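Local coordinates for protein ribokinase (Staphylococcus aureus, PDB 3RY7) that catalyses the ATP- and magnesium-dependent phosphorylation of ribose at O-5, giving ribose 5-phosphate for nucleotide, histidine and tryptophan synthesis or the pentose phosphate pathway, at residues K4-G9 against K128-N133; V137-E142 against S150-A155; A49-Q54 against A79-S84; V143-I148 against K170-E175. All coordinates share one frame; numbering follows the deposited sequence.

Contact 1 (K4-G9 against K128-N133); sequences KVVILG and KDAIIN
Val6 sends both methyls at the helix 128-132, and each meets a different residue. CG2 lies 3.3 Å from the carbonyl O of Ala130 and 3.9 Å from Ala130 CB, while CG1, more loosely, faces Ile131 CG1 at 4.3 Å. With CG1 anti to the backbone N (chi1 170°), the fork of the valine opens toward the helix. A beta-branched side chain suits a strand, and its two methyls cover the helix surface here; the small methyl of Ala130 lets the helix come close. Nearer the solvent, Lys4 reaches across to the first residue beyond the helix: NZ gives a weak hydrogen bond to Asn133 O, 3.2 Å long, and CD lies just as near that oxygen, so the bent chain wraps its aliphatic part along the carbonyl. Behind this first shell, Lys4 N is bonded to Asp135 OD2, and strand 4-8 pairs with strands 56-64 and 136-140. Ile131 also rests on Ala151 and Ile154 of helix 145-157, so it is shared between the strand and that helix. A short helix laid over the central parallel strands belongs to the three-layered alpha/beta core of the PfkB (ribokinase) fold.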
loop_
_atom_site.group_PDB
_atom_site.type_symbol
_atom_site.label_atom_id
_atom_site.label_comp_id
_atom_site.label_asym_id
_atom_site.label_seq_id
_atom_site.Cartn_x
_atom_site.Cartn_y
_atom_site.Cartn_z
ATOM N N LYS A 4 -5.151 7.101 -28.661
ATOM C CA LYS A 4 -3.758 6.752 -28.911
ATOM C C LYS A 4 -2.892 7.844 -28.300
ATOM O O LYS A 4 -2.992 9.021 -28.669
ATOM C CB LYS A 4 -3.467 6.621 -30.406
ATOM C CG LYS A 4 -3.881 5.277 -30.999
ATOM C CD LYS A 4 -3.811 5.279 -32.523
ATOM C CE LYS A 4 -4.959 6.083 -33.133
ATOM N NZ LYS A 4 -4.908 6.102 -34.623
ATOM N N VAL A 5 -2.056 7.455 -27.348
ATOM C CA VAL A 5 -1.284 8.415 -26.584
ATOM C C VAL A 5 0.207 8.081 -26.690
ATOM O O VAL A 5 0.610 6.944 -26.463
ATOM C CB VAL A 5 -1.751 8.452 -25.098
ATOM C CG1 VAL A 5 -0.902 9.392 -24.281
ATOM C CG2 VAL A 5 -3.231 8.836 -25.001
ATOM N N VAL A 6 1.010 9.069 -27.077
ATOM C CA VAL A 6 2.459 8.950 -26.999
ATOM C C VAL A 6 2.913 9.828 -25.870
ATOM O O VAL A 6 2.549 11.002 -25.809
ATOM C CB VAL A 6 3.172 9.428 -28.298
ATOM C CG1 VAL A 6 4.674 9.522 -28.081
ATOM C CG2 VAL A 6 2.860 8.496 -29.461
ATOM N N ILE A 7 3.686 9.254 -24.957
ATOM C CA ILE A 7 4.341 10.036 -23.916
ATOM C C ILE A 7 5.803 10.237 -24.298
ATOM O O ILE A 7 6.493 9.301 -24.674
ATOM C CB ILE A 7 4.239 9.349 -22.524
ATOM C CG1 ILE A 7 2.783 8.998 -22.203
ATOM C CG2 ILE A 7 4.810 10.226 -21.444
ATOM C CD1 ILE A 7 1.852 10.220 -22.032
ATOM N N LEU A 8 6.261 11.452 -24.191
ATOM C CA LEU A 8 7.640 11.759 -24.334
ATOM C C LEU A 8 8.150 12.239 -23.021
ATOM O O LEU A 8 7.715 13.238 -22.547
ATOM C CB LEU A 8 7.845 12.818 -25.382
ATOM C CG LEU A 8 9.290 13.172 -25.652
ATOM C CD1 LEU A 8 9.982 12.121 -26.398
ATOM C CD2 LEU A 8 9.407 14.474 -26.295
ATOM N N GLY A 9 9.064 11.504 -22.423
ATOM C CA GLY A 9 9.554 11.939 -21.132
ATOM C C GLY A 9 10.537 11.033 -20.421
ATOM O O GLY A 9 11.158 10.149 -21.021
ATOM N N LYS A 128 9.220 9.031 -35.034
ATOM C CA LYS A 128 8.122 9.833 -35.593
ATOM C C LYS A 128 6.865 9.035 -35.936
ATOM O O LYS A 128 5.759 9.562 -35.900
ATOM C CB LYS A 128 8.591 10.642 -36.820
ATOM C CG LYS A 128 8.581 9.870 -38.124
ATOM C CD LYS A 128 9.501 10.518 -39.145
ATOM C CE LYS A 128 9.061 11.939 -39.481
ATOM N NZ LYS A 128 8.019 11.985 -40.542
ATOM N N ASP A 129 7.023 7.760 -36.257
ATOM C CA ASP A 129 5.867 6.959 -36.625
ATOM C C ASP A 129 4.827 6.928 -35.521
ATOM O O ASP A 129 3.627 7.022 -35.778
ATOM C CB ASP A 129 6.288 5.537 -36.973
ATOM C CG ASP A 129 6.448 5.335 -38.457
ATOM O OD1 ASP A 129 5.441 4.987 -39.114
ATOM O OD2 ASP A 129 7.572 5.531 -38.961
ATOM N N ALA A 130 5.305 6.788 -34.289
ATOM C CA ALA A 130 4.439 6.765 -33.117
ATOM C C ALA A 130 3.653 8.072 -32.974
ATOM O O ALA A 130 2.443 8.066 -32.743
ATOM C CB ALA A 130 5.271 6.508 -31.869
ATOM N N ILE A 131 4.354 9.191 -33.121
ATOM C CA ILE A 131 3.739 10.503 -32.994
ATOM C C ILE A 131 2.669 10.756 -34.066
ATOM O O ILE A 131 1.538 11.128 -33.753
ATOM C CB ILE A 131 4.797 11.596 -33.024
ATOM C CG1 ILE A 131 5.698 11.464 -31.786
ATOM C CG2 ILE A 131 4.141 12.965 -33.106
ATOM C CD1 ILE A 131 7.007 12.219 -31.868
ATOM N N ILE A 132 3.016 10.527 -35.325
ATOM C CA ILE A 132 2.103 10.826 -36.415
ATOM C C ILE A 132 0.741 10.154 -36.257
ATOM O O ILE A 132 -0.296 10.740 -36.577
ATOM C CB ILE A 132 2.731 10.480 -37.768
ATOM C CG1 ILE A 132 3.882 11.448 -38.045
ATOM C CG2 ILE A 132 1.681 10.529 -38.877
ATOM C CD1 ILE A 132 4.577 11.204 -39.350
ATOM N N ASN A 133 0.733 8.941 -35.731
ATOM C CA ASN A 133 -0.518 8.200 -35.625
ATOM C C ASN A 133 -1.213 8.340 -34.277
ATOM O O ASN A 133 -2.193 7.647 -34.000
ATOM C CB ASN A 133 -0.313 6.736 -36.023
ATOM C CG ASN A 133 0.116 6.593 -37.482
ATOM O OD1 ASN A 133 -0.467 7.215 -38.377
ATOM N ND2 ASN A 133 1.148 5.787 -37.724
#

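Contact 2 (V137-E142 against S150-A155); sequences VVAQLE and SAFEIA
Val137 meets the helix 150-155 with both branches of its side chain. CG1 presses on Ala155 CB at 3.5 Å, a close approach that suits the small alanine. CG2 turns instead to the phenyl ring of Phe152, 4.1 Å from CE2. The first torsion (43°) sets CG1 between the backbone N and the carbonyl carbon, and this leaves CG2 anti to the N and directed at the ring. The carbonyl O of Val137 is also 4.0 Å from Phe152 CE2, an oblique approach to the ring. In keeping with the alternation of a strand, Val138 faces the other side of the sheet, where it packs on Val163. The pairing is the first half of a beta-alpha-beta crossover: strand 136-140 leads into helix 145-157, which returns nearly antiparallel (the axes of 137-140 and 150-155 run at 162° and approach to 9.7 Å) before strand 161-165 continues the parallel sheet beside it. Ala139 again points at the helix, and its CB touches Phe152 CZ at 3.9 Å. The small methyl meets the end of the long side chain obliquely; the ring, with CG anti to its own carbonyl carbon (chi1 -80°), extends from the helix to span both strand positions, and it also contacts Thr162 and Leu179. Beyond the strand the chain passes into a loop at Leu141 and Glu142. Glu142, which probably binds the substrate, accepts at OE1 from Lys42 N and bonds through OE2 to a glycerol probably left from crystallisation.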
loop_
_atom_site.group_PDB
_atom_site.type_symbol
_atom_site.label_atom_id
_atom_site.label_comp_id
_atom_site.label_asym_id
_atom_site.label_seq_id
_atom_site.Cartn_x
_atom_site.Cartn_y
_atom_site.Cartn_z
ATOM N N VAL A 137 0.154 13.704 -27.854
ATOM C CA VAL A 137 1.489 13.475 -27.352
ATOM C C VAL A 137 1.675 14.326 -26.095
ATOM O O VAL A 137 1.319 15.506 -26.078
ATOM C CB VAL A 137 2.570 13.775 -28.438
ATOM C CG1 VAL A 137 2.231 15.036 -29.180
ATOM C CG2 VAL A 137 3.939 13.889 -27.807
ATOM N N VAL A 138 2.204 13.714 -25.034
ATOM C CA VAL A 138 2.364 14.393 -23.746
ATOM C C VAL A 138 3.827 14.435 -23.353
ATOM O O VAL A 138 4.490 13.405 -23.363
ATOM C CB VAL A 138 1.596 13.650 -22.621
ATOM C CG1 VAL A 138 1.610 14.461 -21.318
ATOM C CG2 VAL A 138 0.173 13.336 -23.055
ATOM N N ALA A 139 4.320 15.608 -22.980
ATOM C CA ALA A 139 5.700 15.744 -22.548
ATOM C C ALA A 139 5.773 16.415 -21.184
ATOM O O ALA A 139 4.839 17.096 -20.788
ATOM C CB ALA A 139 6.499 16.553 -23.557
ATOM N N GLN A 140 6.883 16.229 -20.496
ATOM C CA GLN A 140 7.234 16.962 -19.300
ATOM C C GLN A 140 8.637 17.497 -19.421
ATOM O O GLN A 140 9.324 17.203 -20.352
ATOM C CB GLN A 140 7.124 16.094 -18.045
ATOM C CG GLN A 140 6.023 15.128 -18.059
ATOM C CD GLN A 140 6.325 13.950 -18.879
ATOM O OE1 GLN A 140 7.435 13.543 -18.988
ATOM N NE2 GLN A 140 5.336 13.428 -19.492
ATOM N N LEU A 141 9.057 18.274 -18.458
ATOM C CA LEU A 141 10.352 18.931 -18.575
ATOM C C LEU A 141 11.526 18.177 -17.914
ATOM O O LEU A 141 12.528 18.792 -17.583
ATOM C CB LEU A 141 10.265 20.368 -18.051
ATOM C CG LEU A 141 9.246 21.278 -18.749
ATOM C CD1 LEU A 141 9.223 22.678 -18.152
ATOM C CD2 LEU A 141 9.577 21.358 -20.235
ATOM N N GLU A 142 11.396 16.865 -17.712
ATOM C CA GLU A 142 12.547 16.052 -17.266
ATOM C C GLU A 142 13.319 15.509 -18.478
ATOM O O GLU A 142 14.168 14.619 -18.365
ATOM C CB GLU A 142 12.103 14.932 -16.316
ATOM C CG GLU A 142 11.506 15.500 -15.014
ATOM C CD GLU A 142 11.260 14.452 -13.928
ATOM O OE1 GLU A 142 10.995 13.272 -14.255
ATOM O OE2 GLU A 142 11.322 14.832 -12.741
ATOM N N SER A 150 10.875 19.344 -31.031
ATOM C CA SER A 150 10.888 18.546 -32.246
ATOM C C SER A 150 9.697 17.570 -32.313
ATOM O O SER A 150 9.115 17.344 -33.390
ATOM C CB SER A 150 12.238 17.836 -32.396
ATOM O OG SER A 150 12.047 16.449 -32.559
ATOM N N ALA A 151 9.323 17.011 -31.160
ATOM C CA ALA A 151 8.184 16.104 -31.103
ATOM C C ALA A 151 6.864 16.865 -31.337
ATOM O O ALA A 151 5.947 16.358 -31.983
ATOM C CB ALA A 151 8.154 15.377 -29.767
ATOM N N PHE A 152 6.795 18.090 -30.818
ATOM C CA PHE A 152 5.587 18.908 -30.946
ATOM C C PHE A 152 5.458 19.481 -32.371
ATOM O O PHE A 152 4.351 19.704 -32.849
ATOM C CB PHE A 152 5.577 20.034 -29.897
ATOM C CG PHE A 152 5.142 19.585 -28.509
ATOM C CD1 PHE A 152 4.925 20.527 -27.496
ATOM C CD2 PHE A 152 4.936 18.233 -28.225
ATOM C CE1 PHE A 152 4.519 20.120 -26.201
ATOM C CE2 PHE A 152 4.514 17.819 -26.946
ATOM C CZ PHE A 152 4.310 18.767 -25.930
ATOM N N GLU A 153 6.585 19.709 -33.044
ATOM C CA GLU A 153 6.557 20.138 -34.463
ATOM C C GLU A 153 5.961 19.058 -35.347
ATOM O O GLU A 153 5.064 19.315 -36.164
ATOM C CB GLU A 153 7.942 20.533 -34.952
ATOM C CG GLU A 153 8.434 21.849 -34.377
ATOM C CD GLU A 153 9.925 22.047 -34.598
ATOM O OE1 GLU A 153 10.612 21.011 -34.785
ATOM O OE2 GLU A 153 10.402 23.218 -34.567
ATOM N N ILE A 154 6.412 17.831 -35.130
ATOM C CA ILE A 154 5.862 16.674 -35.824
ATOM C C ILE A 154 4.379 16.498 -35.558
ATOM O O ILE A 154 3.593 16.287 -36.495
ATOM C CB ILE A 154 6.598 15.383 -35.419
ATOM C CG1 ILE A 154 8.066 15.432 -35.876
ATOM C CG2 ILE A 154 5.891 14.153 -35.976
ATOM C CD1 ILE A 154 8.885 14.258 -35.357
ATOM N N ALA A 155 4.006 16.552 -34.280
ATOM C CA ALA A 155 2.618 16.401 -33.878
ATOM C C ALA A 155 1.735 17.455 -34.540
ATOM O O ALA A 155 0.767 17.132 -35.212
ATOM C CB ALA A 155 2.501 16.500 -32.361
#

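Contact 3 (A49-Q54 against A79-S84); sequences ATARMQ and AHIDTS
Two helix ends closed by Schellman motifs meet here, that of helix 42-52, completed by Gln54, and that of helix 70-78, completed by His80. Both closing residues have positive phi, and in the first the backbone N of Gln54 returns to Ala51 O at 2.9 Å. Ala51 belongs to the last turn of the first helix, and its CB is the centre of the contact. It lies 3.5 Å from Ile81 CG1, tighter than usual for two carbons, and 4.0 Å from Ile81 CD1, so the stem and the tip of the isoleucine both bear on the one methyl. With CG1 anti to the carbonyl carbon (chi1 -65°), the longer branch of Ile81 swings toward the helix. Beside it, Ala79 brings its carbonyl O to 3.9 Å and its CB to 4.3 Å from Ala51 CB. Small residues suit these places because the two backbones approach closely: the CA atoms of Ala51 and Ala79 are 6.1 Å apart. Further on, an Asx turn shapes the loop. Asp82 OD2 accepts from Ser84 N, which meets it from above the carboxylate plane, and from Ser84 OG, 2.6 Å away on the syn lone pair. These two bonds to one oxygen limit how the carboxylate can rotate. Ile81 also packs on Phe76 of helix 70-78 and on Phe59 of strand 56-64, the strand whose Thr57 touches Ala51. Helix 42-52 also lies at the dimer interface, where Arg52 NH1 is bonded to the backbone O atoms of Gln292 and Ile295 of the second subunit.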
loop_
_atom_site.group_PDB
_atom_site.type_symbol
_atom_site.label_atom_id
_atom_site.label_comp_id
_atom_site.label_asym_id
_atom_site.label_seq_id
_atom_site.Cartn_x
_atom_site.Cartn_y
_atom_site.Cartn_z
ATOM N N ALA A 49 0.271 5.459 -16.045
ATOM C CA ALA A 49 -1.097 5.916 -15.782
ATOM C C ALA A 49 -1.973 5.850 -17.034
ATOM O O ALA A 49 -3.024 5.207 -17.016
ATOM C CB ALA A 49 -1.097 7.325 -15.180
ATOM N N THR A 50 -1.550 6.494 -18.125
ATOM C CA THR A 50 -2.391 6.489 -19.320
ATOM C C THR A 50 -2.624 5.055 -19.788
ATOM O O THR A 50 -3.725 4.709 -20.218
ATOM C CB THR A 50 -1.818 7.336 -20.503
ATOM O OG1 THR A 50 -0.821 6.582 -21.200
ATOM C CG2 THR A 50 -1.212 8.611 -20.011
ATOM N N ALA A 51 -1.593 4.220 -19.689
ATOM C CA ALA A 51 -1.695 2.827 -20.136
ATOM C C ALA A 51 -2.608 1.974 -19.232
ATOM O O ALA A 51 -3.338 1.107 -19.706
ATOM C CB ALA A 51 -0.308 2.202 -20.253
ATOM N N ARG A 52 -2.566 2.224 -17.931
ATOM C CA ARG A 52 -3.463 1.514 -17.020
ATOM C C ARG A 52 -4.895 2.004 -17.184
ATOM O O ARG A 52 -5.835 1.299 -16.831
ATOM C CB ARG A 52 -2.998 1.600 -15.562
ATOM C CG ARG A 52 -1.960 0.527 -15.223
ATOM C CD ARG A 52 -1.372 0.649 -13.820
ATOM N NE ARG A 52 -0.173 -0.182 -13.721
ATOM C CZ ARG A 52 0.766 -0.057 -12.785
ATOM N NH1 ARG A 52 0.645 0.859 -11.822
ATOM N NH2 ARG A 52 1.828 -0.859 -12.812
ATOM N N MET A 53 -5.055 3.201 -17.745
ATOM C CA MET A 53 -6.376 3.698 -18.115
ATOM C C MET A 53 -6.798 3.140 -19.467
ATOM O O MET A 53 -7.822 3.529 -20.007
ATOM C CB MET A 53 -6.379 5.222 -18.164
ATOM C CG MET A 53 -6.327 5.868 -16.803
ATOM S SD MET A 53 -7.259 4.843 -15.660
ATOM C CE MET A 53 -7.322 5.894 -14.232
ATOM N N GLN A 54 -5.978 2.251 -20.018
ATOM C CA GLN A 54 -6.269 1.546 -21.270
ATOM C C GLN A 54 -6.206 2.394 -22.557
ATOM O O GLN A 54 -6.743 2.009 -23.602
ATOM C CB GLN A 54 -7.582 0.777 -21.159
ATOM C CG GLN A 54 -7.592 -0.133 -19.945
ATOM C CD GLN A 54 -8.664 -1.204 -20.014
ATOM O OE1 GLN A 54 -9.120 -1.582 -21.099
ATOM N NE2 GLN A 54 -9.066 -1.711 -18.850
ATOM N N ALA A 79 2.150 -3.462 -18.569
ATOM C CA ALA A 79 1.090 -2.485 -18.799
ATOM C C ALA A 79 0.720 -2.376 -20.278
ATOM O O ALA A 79 -0.174 -1.629 -20.650
ATOM C CB ALA A 79 1.482 -1.132 -18.233
ATOM N N HIS A 80 1.411 -3.137 -21.113
ATOM C CA HIS A 80 1.183 -3.121 -22.557
ATOM C C HIS A 80 1.557 -1.795 -23.225
ATOM O O HIS A 80 0.980 -1.396 -24.249
ATOM C CB HIS A 80 -0.245 -3.562 -22.900
ATOM C CG HIS A 80 -0.514 -4.999 -22.580
ATOM N ND1 HIS A 80 -1.230 -5.397 -21.470
ATOM C CD2 HIS A 80 -0.122 -6.138 -23.200
ATOM C CE1 HIS A 80 -1.285 -6.716 -21.431
ATOM N NE2 HIS A 80 -0.619 -7.191 -22.470
ATOM N N ILE A 81 2.545 -1.124 -22.650
ATOM C CA ILE A 81 3.103 0.057 -23.273
ATOM C C ILE A 81 4.036 -0.379 -24.387
ATOM O O ILE A 81 4.889 -1.239 -24.181
ATOM C CB ILE A 81 3.883 0.875 -22.266
ATOM C CG1 ILE A 81 2.932 1.424 -21.193
ATOM C CG2 ILE A 81 4.634 1.994 -22.977
ATOM C CD1 ILE A 81 3.621 1.859 -19.898
ATOM N N ASP A 82 3.865 0.191 -25.575
ATOM C CA ASP A 82 4.737 -0.154 -26.694
ATOM C C ASP A 82 6.114 0.441 -26.415
ATOM O O ASP A 82 6.258 1.651 -26.262
ATOM C CB ASP A 82 4.153 0.339 -28.026
ATOM C CG ASP A 82 5.075 0.078 -29.223
ATOM O OD1 ASP A 82 4.712 0.452 -30.357
ATOM O OD2 ASP A 82 6.162 -0.496 -29.045
ATOM N N THR A 83 7.117 -0.423 -26.318
ATOM C CA THR A 83 8.457 -0.001 -25.927
ATOM C C THR A 83 9.439 0.066 -27.097
ATOM O O THR A 83 10.641 0.254 -26.890
ATOM C CB THR A 83 9.018 -0.920 -24.839
ATOM O OG1 THR A 83 8.782 -2.286 -25.210
ATOM C CG2 THR A 83 8.310 -0.652 -23.503
ATOM N N SER A 84 8.912 -0.048 -28.317
ATOM C CA SER A 84 9.706 -0.032 -29.554
ATOM C C SER A 84 10.632 1.163 -29.709
ATOM O O SER A 84 11.626 1.099 -30.439
ATOM C CB SER A 84 8.787 -0.040 -30.774
ATOM O OG SER A 84 7.981 -1.189 -30.786
#

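Contact 4 (V143-I148 against K170-E175); sequences VPIPAI and KALPNE
Ile145, in the first turn of helix 145-157, lays its two branches against the loop 170-173. CG2 meets the end of the Pro173 ring, 3.9 Å from CG, while CD1 ends 3.8 Å from Ala171 O and 4.1 Å from Leu172 CD2, where the two aliphatic side chains cross at about a right angle. With CG1 anti to the carbonyl carbon (chi1 -77°), the long branch points at Ala171 and Leu172, and CG2 falls toward Pro173. One branched residue thus carries the contact, its apolar surface matched to a proline and a leucine. A water bridges the two segments: it donates to Val143 O at 2.8 Å and accepts from Lys170 NZ at 3.0 Å; the same ammonium is bonded to Leu141 O, so it ties the loop to the chain just ahead of the helix. Pro144 and Pro173 each occupy an N-cap position; the missing N-H costs nothing there, because the first-turn N-H groups have no partner within the helix. The contact joins the start of helix 145-157, after strand 136-140, to the loop leading from strand 161-165 into helix 174-177, with Ile148 packed on Leu176 and Leu172 on Leu177.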
loop_
_atom_site.group_PDB
_atom_site.type_symbol
_atom_site.label_atom_id
_atom_site.label_comp_id
_atom_site.label_asym_id
_atom_site.label_seq_id
_atom_site.Cartn_x
_atom_site.Cartn_y
_atom_site.Cartn_z
ATOM N N VAL A 143 13.025 16.099 -19.635
ATOM C CA VAL A 143 13.670 15.773 -20.894
ATOM C C VAL A 143 13.981 17.136 -21.566
ATOM O O VAL A 143 13.384 18.157 -21.193
ATOM C CB VAL A 143 12.711 14.854 -21.699
ATOM C CG1 VAL A 143 12.399 15.409 -23.047
ATOM C CG2 VAL A 143 13.205 13.406 -21.749
ATOM N N PRO A 144 14.946 17.183 -22.508
ATOM C CA PRO A 144 15.365 18.530 -22.921
ATOM C C PRO A 144 14.345 19.223 -23.831
ATOM O O PRO A 144 13.655 18.594 -24.628
ATOM C CB PRO A 144 16.685 18.287 -23.675
ATOM C CG PRO A 144 17.113 16.891 -23.276
ATOM C CD PRO A 144 15.836 16.136 -23.042
ATOM N N ILE A 145 14.249 20.529 -23.671
ATOM C CA ILE A 145 13.337 21.343 -24.467
ATOM C C ILE A 145 13.453 21.138 -25.996
ATOM O O ILE A 145 12.432 20.974 -26.663
ATOM C CB ILE A 145 13.435 22.827 -24.049
ATOM C CG1 ILE A 145 12.684 23.022 -22.722
ATOM C CG2 ILE A 145 12.891 23.763 -25.154
ATOM C CD1 ILE A 145 13.045 24.293 -21.993
ATOM N N PRO A 146 14.692 21.115 -26.551
ATOM C CA PRO A 146 14.800 20.899 -28.010
ATOM C C PRO A 146 14.213 19.544 -28.446
ATOM O O PRO A 146 13.659 19.446 -29.536
ATOM C CB PRO A 146 16.313 20.977 -28.289
ATOM C CG PRO A 146 16.878 21.758 -27.134
ATOM C CD PRO A 146 16.003 21.383 -25.931
ATOM N N ALA A 147 14.290 18.522 -27.601
ATOM C CA ALA A 147 13.621 17.273 -27.936
ATOM C C ALA A 147 12.099 17.440 -27.954
ATOM O O ALA A 147 11.412 16.865 -28.809
ATOM C CB ALA A 147 14.015 16.149 -26.965
ATOM N N ILE A 148 11.576 18.185 -26.984
ATOM C CA ILE A 148 10.135 18.386 -26.900
ATOM C C ILE A 148 9.640 19.221 -28.102
ATOM O O ILE A 148 8.629 18.896 -28.715
ATOM C CB ILE A 148 9.719 19.052 -25.570
ATOM C CG1 ILE A 148 10.113 18.180 -24.356
ATOM C CG2 ILE A 148 8.196 19.293 -25.558
ATOM C CD1 ILE A 148 9.956 18.893 -23.048
ATOM N N LYS A 170 10.322 25.666 -15.311
ATOM C CA LYS A 170 11.446 26.358 -15.929
ATOM C C LYS A 170 10.954 27.247 -17.068
ATOM O O LYS A 170 9.829 27.089 -17.542
ATOM C CB LYS A 170 12.542 25.377 -16.376
ATOM C CG LYS A 170 12.081 24.242 -17.261
ATOM C CD LYS A 170 13.245 23.316 -17.648
ATOM C CE LYS A 170 13.546 22.281 -16.565
ATOM N NZ LYS A 170 14.450 21.185 -17.055
ATOM N N ALA A 171 11.774 28.210 -17.464
ATOM C CA ALA A 171 11.398 29.136 -18.519
ATOM C C ALA A 171 11.356 28.403 -19.861
ATOM O O ALA A 171 12.219 27.569 -20.151
ATOM C CB ALA A 171 12.377 30.292 -18.577
ATOM N N LEU A 172 10.351 28.718 -20.672
ATOM C CA LEU A 172 10.211 28.111 -21.989
ATOM C C LEU A 172 10.415 29.156 -23.089
ATOM O O LEU A 172 10.029 30.312 -22.928
ATOM C CB LEU A 172 8.826 27.479 -22.122
ATOM C CG LEU A 172 8.351 26.640 -20.927
ATOM C CD1 LEU A 172 6.961 26.118 -21.189
ATOM C CD2 LEU A 172 9.312 25.486 -20.648
ATOM N N PRO A 173 11.038 28.758 -24.208
ATOM C CA PRO A 173 11.162 29.648 -25.365
ATOM C C PRO A 173 9.882 29.656 -26.201
ATOM O O PRO A 173 9.106 28.694 -26.170
ATOM C CB PRO A 173 12.299 29.010 -26.170
ATOM C CG PRO A 173 12.172 27.542 -25.872
ATOM C CD PRO A 173 11.715 27.466 -24.428
ATOM N N ASN A 174 9.677 30.736 -26.955
ATOM C CA ASN A 174 8.481 30.881 -27.770
ATOM C C ASN A 174 8.376 29.753 -28.777
ATOM O O ASN A 174 7.275 29.298 -29.103
ATOM C CB ASN A 174 8.483 32.234 -28.487
ATOM C CG ASN A 174 8.483 33.400 -27.518
ATOM O OD1 ASN A 174 8.060 33.257 -26.367
ATOM N ND2 ASN A 174 8.962 34.561 -27.975
ATOM N N GLU A 175 9.534 29.305 -29.262
ATOM C CA GLU A 175 9.591 28.189 -30.191
ATOM C C GLU A 175 8.808 26.973 -29.661
ATOM O O GLU A 175 8.264 26.185 -30.440
ATOM C CB GLU A 175 11.052 27.836 -30.480
ATOM C CG GLU A 175 11.267 26.856 -31.624
ATOM C CD GLU A 175 12.754 26.597 -31.882
ATOM O OE1 GLU A 175 13.139 25.420 -32.099
ATOM O OE2 GLU A 175 13.542 27.578 -31.854
HETATM O O HOH W 1 13.716 20.546 -19.862
#

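In the fold
Contacts 1 and 2 lie on neighbouring strands of the central sheet, their centres about 9 Å apart; Leu8 N to Val138 O and Val6 O to Val138 N, both 2.8 Å, are probable hydrogen bonds joining them. Contact 4 shares helix 145-157 with contact 2, also about 9 Å away between centres, and Leu141 CD1 packs on Leu172 CD2 at 3.8 Å. Contact 3 sits about 12 Å from contact 1, centre to centre, where Ile7 CD1 packs on Thr50 CG2, but it does not touch contacts 2 or 4. The likely ribose site lies close by: Ala139 is about 8 Å from Gly43, and Ile81 about 7 Å from Ala44, measured between side chains.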